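Local coordinates for hypothetical protein (Geobacillus stearothermophilus, PDB 1U84) that is of unknown function but belongs to the DUF1871 family and folds as a small all-helical single-chain domain, at residues W20-L25 with F62-I66; L12-I17 with R77-L81; L50-Q55 with C71-A75. Residues are numbered along the deposited sequence.

Contact 1 of 3, residues W20-L25 with F62-I66; sequences WDPFGL and FDEPI
The two segments are loops that follow helices 8-20 and 47-62. Asp-21 leaves helix 8-20 with positive phi (39/61), and a type I beta turn runs from Asp-21 to Gly-24. Gly-24 also has positive phi (63/45). Asp-63 likewise leaves helix 47-62 with positive phi (55/46), and Glu-64 to Ile-66 are extended. Pro-22 CA lies 7.9 Å from Ile-66 CA, and Phe-23 CA 9.1 Å from Phe-62 CA. Leu-25 N donates a hydrogen bond to Asp-21 OD1 at 2.7 Å. No hydrogen bond crosses between the segments; the contact joins two interhelical loops at the surface of a four-helix domain through side chains. Phe-23 and Phe-62 both have chi1 m. Their rings meet obliquely, with centroids 5.0 Å apart and planes at 59°; Phe-23 CE2 lies 3.5 Å from Phe-62 CD2. Leu-25 CD1 sits 3.5 Å from Phe-62 CE1. Ile-66 (m, t) puts CD1 3.5 Å from both Trp-20 CH2 and Pro-22 CB. Phe-23 CE1 lies 3.0 Å from Glu-64 OE1.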
loop_
_atom_site.group_PDB
_atom_site.type_symbol
_atom_site.label_atom_id
_atom_site.label_comp_id
_atom_site.label_asym_id
_atom_site.label_seq_id
_atom_site.Cartn_x
_atom_site.Cartn_y
_atom_site.Cartn_z
ATOM N N TRP A 20 -4.329 -2.212 -6.492
ATOM C CA TRP A 20 -3.104 -1.698 -7.108
ATOM C C TRP A 20 -2.526 -2.699 -8.133
ATOM O O TRP A 20 -2.152 -2.319 -9.257
ATOM C CB TRP A 20 -2.075 -1.402 -6.021
ATOM C CG TRP A 20 -0.902 -0.594 -6.450
ATOM C CD1 TRP A 20 -0.901 0.548 -7.230
ATOM C CD2 TRP A 20 0.434 -0.814 -6.059
ATOM N NE1 TRP A 20 0.373 1.029 -7.358
ATOM C CE2 TRP A 20 1.220 0.224 -6.623
ATOM C CE3 TRP A 20 1.061 -1.777 -5.240
ATOM C CZ2 TRP A 20 2.597 0.291 -6.433
ATOM C CZ3 TRP A 20 2.434 -1.703 -5.048
ATOM C CH2 TRP A 20 3.189 -0.663 -5.633
ATOM N N ASP A 21 -2.511 -3.975 -7.742
ATOM C CA ASP A 21 -2.196 -5.097 -8.650
ATOM C C ASP A 21 -1.052 -4.771 -9.639
ATOM O O ASP A 21 -1.238 -4.800 -10.879
ATOM C CB ASP A 21 -3.469 -5.588 -9.370
ATOM C CG ASP A 21 -3.257 -6.914 -10.106
ATOM O OD1 ASP A 21 -2.186 -7.550 -9.933
ATOM O OD2 ASP A 21 -4.172 -7.313 -10.869
ATOM N N PRO A 22 0.146 -4.476 -9.122
ATOM C CA PRO A 22 1.275 -4.058 -9.961
ATOM C C PRO A 22 1.762 -5.120 -10.931
ATOM O O PRO A 22 2.391 -4.778 -11.926
ATOM C CB PRO A 22 2.378 -3.768 -8.952
ATOM C CG PRO A 22 1.996 -4.593 -7.745
ATOM C CD PRO A 22 0.520 -4.476 -7.688
ATOM N N PHE A 23 1.442 -6.387 -10.674
ATOM C CA PHE A 23 1.960 -7.446 -11.555
ATOM C C PHE A 23 0.858 -8.181 -12.329
ATOM O O PHE A 23 1.105 -9.234 -12.930
ATOM C CB PHE A 23 2.846 -8.395 -10.743
ATOM C CG PHE A 23 4.049 -7.721 -10.156
ATOM C CD1 PHE A 23 4.956 -7.051 -10.984
ATOM C CD2 PHE A 23 4.258 -7.711 -8.778
ATOM C CE1 PHE A 23 6.086 -6.404 -10.440
ATOM C CE2 PHE A 23 5.375 -7.056 -8.220
ATOM C CZ PHE A 23 6.275 -6.391 -9.062
ATOM N N GLY A 24 -0.360 -7.643 -12.314
ATOM C CA GLY A 24 -1.450 -8.244 -13.112
ATOM C C GLY A 24 -1.789 -9.658 -12.666
ATOM O O GLY A 24 -1.973 -10.577 -13.475
ATOM N N LEU A 25 -1.876 -9.828 -11.355
ATOM C CA LEU A 25 -2.154 -11.131 -10.737
ATOM C C LEU A 25 -3.575 -11.249 -10.172
ATOM O O LEU A 25 -4.007 -12.323 -9.744
ATOM C CB LEU A 25 -1.119 -11.384 -9.606
ATOM C CG LEU A 25 0.371 -11.420 -9.976
ATOM C CD1 LEU A 25 1.241 -11.429 -8.706
ATOM C CD2 LEU A 25 0.719 -12.622 -10.856
ATOM N N PHE A 62 8.103 -10.382 -4.250
ATOM C CA PHE A 62 8.140 -10.738 -5.675
ATOM C C PHE A 62 9.508 -10.774 -6.309
ATOM O O PHE A 62 9.627 -11.145 -7.471
ATOM C CB PHE A 62 7.224 -9.809 -6.489
ATOM C CG PHE A 62 5.762 -9.965 -6.140
ATOM C CD1 PHE A 62 5.042 -11.062 -6.559
ATOM C CD2 PHE A 62 5.132 -9.042 -5.301
ATOM C CE1 PHE A 62 3.690 -11.213 -6.200
ATOM C CE2 PHE A 62 3.778 -9.167 -4.975
ATOM C CZ PHE A 62 3.066 -10.269 -5.386
ATOM N N ASP A 63 10.536 -10.433 -5.539
ATOM C CA ASP A 63 11.924 -10.416 -6.029
ATOM C C ASP A 63 12.038 -9.529 -7.269
ATOM O O ASP A 63 12.608 -9.903 -8.290
ATOM C CB ASP A 63 12.444 -11.852 -6.234
ATOM C CG ASP A 63 12.619 -12.597 -4.903
ATOM O OD1 ASP A 63 13.151 -11.999 -3.947
ATOM O OD2 ASP A 63 12.249 -13.784 -4.799
ATOM N N GLU A 64 11.423 -8.359 -7.150
ATOM C CA GLU A 64 11.345 -7.357 -8.208
ATOM C C GLU A 64 11.100 -6.009 -7.545
ATOM O O GLU A 64 10.164 -5.877 -6.761
ATOM C CB GLU A 64 10.174 -7.670 -9.134
ATOM C CG GLU A 64 10.537 -8.553 -10.304
ATOM C CD GLU A 64 9.319 -9.052 -11.026
ATOM O OE1 GLU A 64 8.229 -8.491 -10.791
ATOM O OE2 GLU A 64 9.431 -10.003 -11.820
ATOM N N PRO A 65 11.944 -5.005 -7.842
ATOM C CA PRO A 65 11.711 -3.676 -7.280
ATOM C C PRO A 65 10.723 -2.870 -8.139
ATOM O O PRO A 65 10.979 -2.637 -9.335
ATOM C CB PRO A 65 13.113 -3.051 -7.300
ATOM C CG PRO A 65 13.735 -3.645 -8.552
ATOM C CD PRO A 65 13.173 -5.062 -8.661
ATOM N N ILE A 66 9.592 -2.489 -7.561
ATOM C CA ILE A 66 8.638 -1.644 -8.253
ATOM C C ILE A 66 9.262 -0.246 -8.242
ATOM O O ILE A 66 9.763 0.201 -7.202
ATOM C CB ILE A 66 7.237 -1.644 -7.576
ATOM C CG1 ILE A 66 6.619 -3.048 -7.626
ATOM C CG2 ILE A 66 6.337 -0.609 -8.196
ATOM C CD1 ILE A 66 5.262 -3.195 -6.966
#

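Contact 2 of 3, residues L12-I17 with R77-L81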
loop_
_atom_site.group_PDB
_atom_site.type_symbol
_atom_site.label_atom_id
_atom_site.label_comp_id
_atom_site.label_asym_id
_atom_site.label_seq_id
_atom_site.Cartn_x
_atom_site.Cartn_y
_atom_site.Cartn_z
ATOM N N LEU A 12 -11.324 -0.511 3.284
ATOM C CA LEU A 12 -11.168 0.292 2.063
ATOM C C LEU A 12 -9.694 0.408 1.672
ATOM O O LEU A 12 -9.318 0.200 0.506
ATOM C CB LEU A 12 -11.787 1.675 2.254
ATOM C CG LEU A 12 -12.018 2.478 0.988
ATOM C CD1 LEU A 12 -12.774 1.643 -0.059
ATOM C CD2 LEU A 12 -12.797 3.708 1.389
ATOM N N LEU A 13 -8.847 0.713 2.653
ATOM C CA LEU A 13 -7.417 0.731 2.400
ATOM C C LEU A 13 -6.917 -0.611 1.846
ATOM O O LEU A 13 -6.177 -0.648 0.873
ATOM C CB LEU A 13 -6.611 1.075 3.668
ATOM C CG LEU A 13 -6.790 2.508 4.158
ATOM C CD1 LEU A 13 -6.342 2.588 5.591
ATOM C CD2 LEU A 13 -5.997 3.490 3.284
ATOM N N LEU A 14 -7.312 -1.700 2.480
ATOM C CA LEU A 14 -6.926 -3.026 1.988
ATOM C C LEU A 14 -7.407 -3.272 0.555
ATOM O O LEU A 14 -6.665 -3.848 -0.264
ATOM C CB LEU A 14 -7.384 -4.163 2.908
ATOM C CG LEU A 14 -6.669 -4.247 4.274
ATOM C CD1 LEU A 14 -7.436 -5.165 5.218
ATOM C CD2 LEU A 14 -5.185 -4.661 4.169
ATOM N N GLU A 15 -8.641 -2.893 0.265
ATOM C CA GLU A 15 -9.158 -2.993 -1.116
ATOM C C GLU A 15 -8.314 -2.238 -2.120
ATOM O O GLU A 15 -7.929 -2.785 -3.165
ATOM C CB GLU A 15 -10.612 -2.544 -1.194
ATOM C CG GLU A 15 -11.591 -3.557 -0.653
ATOM C CD GLU A 15 -13.002 -2.976 -0.558
ATOM O OE1 GLU A 15 -13.189 -1.955 0.154
ATOM O OE2 GLU A 15 -13.923 -3.548 -1.191
ATOM N N TRP A 16 -7.986 -0.992 -1.793
ATOM C CA TRP A 16 -7.138 -0.175 -2.662
ATOM C C TRP A 16 -5.762 -0.792 -2.876
ATOM O O TRP A 16 -5.224 -0.757 -3.983
ATOM C CB TRP A 16 -6.983 1.221 -2.066
ATOM C CG TRP A 16 -8.207 2.078 -2.171
ATOM C CD1 TRP A 16 -9.483 1.679 -2.468
ATOM C CD2 TRP A 16 -8.283 3.469 -1.866
ATOM N NE1 TRP A 16 -10.333 2.756 -2.448
ATOM C CE2 TRP A 16 -9.623 3.866 -2.054
ATOM C CE3 TRP A 16 -7.339 4.433 -1.492
ATOM C CZ2 TRP A 16 -10.041 5.189 -1.859
ATOM C CZ3 TRP A 16 -7.766 5.747 -1.283
ATOM C CH2 TRP A 16 -9.103 6.112 -1.486
ATOM N N ILE A 17 -5.173 -1.365 -1.814
ATOM C CA ILE A 17 -3.834 -1.908 -1.937
ATOM C C ILE A 17 -3.886 -3.137 -2.831
ATOM O O ILE A 17 -3.080 -3.259 -3.750
ATOM C CB ILE A 17 -3.187 -2.236 -0.577
ATOM C CG1 ILE A 17 -3.036 -0.969 0.231
ATOM C CG2 ILE A 17 -1.831 -2.897 -0.822
ATOM C CD1 ILE A 17 -3.038 -1.208 1.785
ATOM N N ARG A 77 -2.103 8.163 -2.334
ATOM C CA ARG A 77 -3.538 7.840 -2.362
ATOM C C ARG A 77 -4.012 7.290 -1.012
ATOM O O ARG A 77 -5.073 7.679 -0.482
ATOM C CB ARG A 77 -3.883 6.869 -3.484
ATOM C CG ARG A 77 -3.586 7.337 -4.927
ATOM C CD ARG A 77 -4.057 8.778 -5.222
ATOM N NE ARG A 77 -3.581 9.288 -6.516
ATOM C CZ ARG A 77 -2.306 9.558 -6.818
ATOM N NH1 ARG A 77 -1.342 9.356 -5.944
ATOM N NH2 ARG A 77 -1.994 10.029 -8.022
ATOM N N LEU A 78 -3.190 6.425 -0.416
ATOM C CA LEU A 78 -3.557 5.815 0.852
ATOM C C LEU A 78 -3.591 6.842 1.976
ATOM O O LEU A 78 -4.479 6.828 2.798
ATOM C CB LEU A 78 -2.583 4.691 1.234
ATOM C CG LEU A 78 -2.530 3.488 0.276
ATOM C CD1 LEU A 78 -1.458 2.513 0.769
ATOM C CD2 LEU A 78 -3.887 2.744 0.153
ATOM N N LEU A 79 -2.598 7.718 1.995
ATOM C CA LEU A 79 -2.556 8.736 3.038
ATOM C C LEU A 79 -3.656 9.775 2.837
ATOM O O LEU A 79 -4.182 10.306 3.830
ATOM C CB LEU A 79 -1.179 9.413 3.079
ATOM C CG LEU A 79 -0.075 8.515 3.658
ATOM C CD1 LEU A 79 1.339 9.090 3.473
ATOM C CD2 LEU A 79 -0.321 8.195 5.126
ATOM N N GLU A 80 -4.027 10.039 1.575
ATOM C CA GLU A 80 -5.193 10.921 1.298
ATOM C C GLU A 80 -6.461 10.369 1.922
ATOM O O GLU A 80 -7.215 11.109 2.592
ATOM C CB GLU A 80 -5.424 11.105 -0.193
ATOM C CG GLU A 80 -4.447 12.050 -0.807
ATOM C CD GLU A 80 -4.503 12.010 -2.306
ATOM O OE1 GLU A 80 -5.495 11.446 -2.859
ATOM O OE2 GLU A 80 -3.553 12.543 -2.923
ATOM N N LEU A 81 -6.676 9.064 1.769
ATOM C CA LEU A 81 -7.827 8.425 2.419
ATOM C C LEU A 81 -7.742 8.442 3.942
ATOM O O LEU A 81 -8.714 8.761 4.611
ATOM C CB LEU A 81 -8.027 7.003 1.912
ATOM C CG LEU A 81 -9.184 6.243 2.575
ATOM C CD1 LEU A 81 -10.505 6.990 2.476
ATOM C CD2 LEU A 81 -9.291 4.848 2.001
#
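Apolar side chains make most of this contact, and no hydrogen bond crosses it. Leu-78 and Leu-81, one helical turn apart, supply much of the surface from residues 77-81. Leu-78 CD2 lies 3.8 Å from Leu-13 CD2 and 3.8 Å from Ile-17 CG1, and it is 4.1 Å from Trp-16 CB. Leu-81 CD2 lies 3.7 Å from Leu-12 CD2 and 3.8 Å from Leu-13 CD2. The CA-to-CB bonds of Leu-13, Ile-17 and Leu-78 point sideways, but the side chains bend so that their ends close the gap.

The two segments belong to the first and last helices of a four-helix domain, 8-20 and 68-85. They run nearly antiparallel, at 165°, with axes 10.6 Å apart at closest approach. The spacing leaves room for leucine and tryptophan side chains between the backbones. Val-37 of helix 31-41 touches both Ile-17 and Leu-78 and extends the apolar layer.

The aromatic part is a CH-pi contact. Leu-81 CD2 stands 3.7 Å from the centroid of the Trp-16 six-membered ring, 12° off the ring normal. Trp-16 CZ3 also approaches Leu-81 CB at 3.4 Å.

Backbone oxygens take part through van der Waals contact. Arg-77 O meets the edge of the indole, 3.4 Å from Trp-16 CZ3, and Leu-78 O lies 3.7 Å from Leu-13 CD2.

Contact 3 of 3, residues L50-Q55 with C71-A75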
loop_
_atom_site.group_PDB
_atom_site.type_symbol
_atom_site.label_atom_id
_atom_site.label_comp_id
_atom_site.label_asym_id
_atom_site.label_seq_id
_atom_site.Cartn_x
_atom_site.Cartn_y
_atom_site.Cartn_z
ATOM N N LEU A 50 6.231 6.100 3.501
ATOM C CA LEU A 50 5.317 4.994 3.195
ATOM C C LEU A 50 5.687 4.322 1.879
ATOM O O LEU A 50 5.638 3.089 1.775
ATOM C CB LEU A 50 3.857 5.465 3.177
ATOM C CG LEU A 50 2.789 4.421 2.824
ATOM C CD1 LEU A 50 2.869 3.203 3.729
ATOM C CD2 LEU A 50 1.381 5.068 2.854
ATOM N N ALA A 51 6.037 5.136 0.884
ATOM C CA ALA A 51 6.387 4.606 -0.438
ATOM C C ALA A 51 7.590 3.668 -0.327
ATOM O O ALA A 51 7.646 2.612 -0.991
ATOM C CB ALA A 51 6.683 5.737 -1.424
ATOM N N ALA A 52 8.579 4.037 0.501
ATOM C CA ALA A 52 9.750 3.186 0.675
ATOM C C ALA A 52 9.373 1.856 1.354
ATOM O O ALA A 52 9.879 0.809 0.967
ATOM C CB ALA A 52 10.825 3.913 1.440
ATOM N N ARG A 53 8.430 1.897 2.308
ATOM C CA ARG A 53 7.946 0.647 2.914
ATOM C C ARG A 53 7.238 -0.241 1.873
ATOM O O ARG A 53 7.490 -1.452 1.803
ATOM C CB ARG A 53 7.026 0.881 4.127
ATOM C CG ARG A 53 7.728 1.421 5.390
ATOM C CD ARG A 53 8.650 0.362 6.073
ATOM N NE ARG A 53 7.896 -0.839 6.425
ATOM C CZ ARG A 53 8.144 -2.054 5.939
ATOM N NH1 ARG A 53 7.392 -3.079 6.298
ATOM N NH2 ARG A 53 9.163 -2.255 5.104
ATOM N N ILE A 54 6.352 0.371 1.088
ATOM C CA ILE A 54 5.649 -0.328 0.000
ATOM C C ILE A 54 6.657 -1.000 -0.917
ATOM O O ILE A 54 6.530 -2.200 -1.250
ATOM C CB ILE A 54 4.695 0.609 -0.798
ATOM C CG1 ILE A 54 3.533 1.040 0.111
ATOM C CG2 ILE A 54 4.167 -0.110 -2.052
ATOM C CD1 ILE A 54 2.667 2.183 -0.458
ATOM N N GLN A 55 7.688 -0.246 -1.316
ATOM C CA GLN A 55 8.669 -0.794 -2.237
ATOM C C GLN A 55 9.339 -2.026 -1.616
ATOM O O GLN A 55 9.438 -3.070 -2.271
ATOM C CB GLN A 55 9.708 0.277 -2.603
ATOM C CG GLN A 55 10.654 -0.169 -3.723
ATOM C CD GLN A 55 11.650 0.906 -4.053
ATOM O OE1 GLN A 55 12.331 1.413 -3.173
ATOM N NE2 GLN A 55 11.707 1.285 -5.326
ATOM N N CYS A 71 5.303 3.333 -6.430
ATOM C CA CYS A 71 5.054 3.227 -4.972
ATOM C C CYS A 71 4.551 4.550 -4.382
ATOM O O CYS A 71 3.628 4.551 -3.567
ATOM C CB CYS A 71 6.302 2.766 -4.254
ATOM S SG CYS A 71 6.835 1.109 -4.841
ATOM N N LEU A 72 5.166 5.664 -4.788
ATOM C CA LEU A 72 4.798 6.970 -4.229
ATOM C C LEU A 72 3.357 7.382 -4.552
ATOM O O LEU A 72 2.688 7.925 -3.675
ATOM C CB LEU A 72 5.802 8.045 -4.681
ATOM C CG LEU A 72 5.660 9.428 -4.074
ATOM C CD1 LEU A 72 5.841 9.405 -2.567
ATOM C CD2 LEU A 72 6.704 10.307 -4.737
ATOM N N LYS A 73 2.865 7.122 -5.778
ATOM C CA LYS A 73 1.468 7.418 -6.100
ATOM C C LYS A 73 0.538 6.642 -5.185
ATOM O O LYS A 73 -0.420 7.196 -4.638
ATOM C CB LYS A 73 1.130 7.149 -7.573
ATOM C CG LYS A 73 1.570 8.246 -8.505
ATOM C CD LYS A 73 1.249 7.846 -9.952
ATOM C CE LYS A 73 1.909 8.820 -10.936
ATOM N NZ LYS A 73 1.485 8.452 -12.331
ATOM N N LEU A 74 0.829 5.358 -4.988
ATOM C CA LEU A 74 -0.000 4.579 -4.104
ATOM C C LEU A 74 0.047 5.155 -2.689
ATOM O O LEU A 74 -0.984 5.333 -2.065
ATOM C CB LEU A 74 0.391 3.096 -4.124
ATOM C CG LEU A 74 -0.414 2.286 -3.094
ATOM C CD1 LEU A 74 -1.900 2.223 -3.386
ATOM C CD2 LEU A 74 0.149 0.881 -2.996
ATOM N N ALA A 75 1.250 5.420 -2.190
ATOM C CA ALA A 75 1.362 5.960 -0.829
ATOM C C ALA A 75 0.545 7.236 -0.675
ATOM O O ALA A 75 -0.104 7.436 0.332
ATOM C CB ALA A 75 2.819 6.238 -0.506
#
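This is a buried helix-helix contact between the third and fourth helices of a four-helix domain, 47-62 and 68-85. The short segments cross at 121°, with axes 8.1 Å apart at closest approach. Small residues allow this close approach: Ala-51 CA and Leu-72 CA are only 4.7 Å apart. Ala-51 CB lies 3.6 Å from Leu-72 CA and 4.0 Å from Ala-75 CB. Ala-51 O is 3.5 Å from Cys-71 CB. Larger apolar side chains fill the space beside this crossing. Ile-54 CD1 packs on Leu-74 CD2 at 3.8 Å and on Ala-75 CB at 4.1 Å. Leu-50 CG lies 3.8 Å from Ala-75 CB. Trp-20 of helix 8-20 touches Ile-54, Cys-71 and Leu-74, so the contact continues into the first helix. Gln-55 NE2 is hydrogen-bonded outside the two segments, to Ile-66 O. Nearer its backbone, Gln-55 meets the thiol group: Cys-71 SG lies 3.7 Å from both Gln-55 CA and Gln-55 CB.

How the contacts relate
All three contacts lie in one compact helical domain. Contact 2 joins the first and last helices, so its loop of chain encloses both segments of each other contact. Contacts 1 and 3 interleave: their segments come in the order 20-25, 50-55, 62-66, 71-75. The centres of contacts 1 and 2 are about 17 Å apart, on opposite sides of the chain centre. The centre of contact 3 lies about 13 Å from that of contact 1 and about 12 Å from that of contact 2. Contact 3 meets contact 1 through Trp-20 and Ile-66, and contact 2 through Leu-50 against Leu-78 and Leu-79. Helix 68-85 serves contacts 2 and 3. The packing therefore runs continuously from the surface loops through the interior to the paired terminal helices.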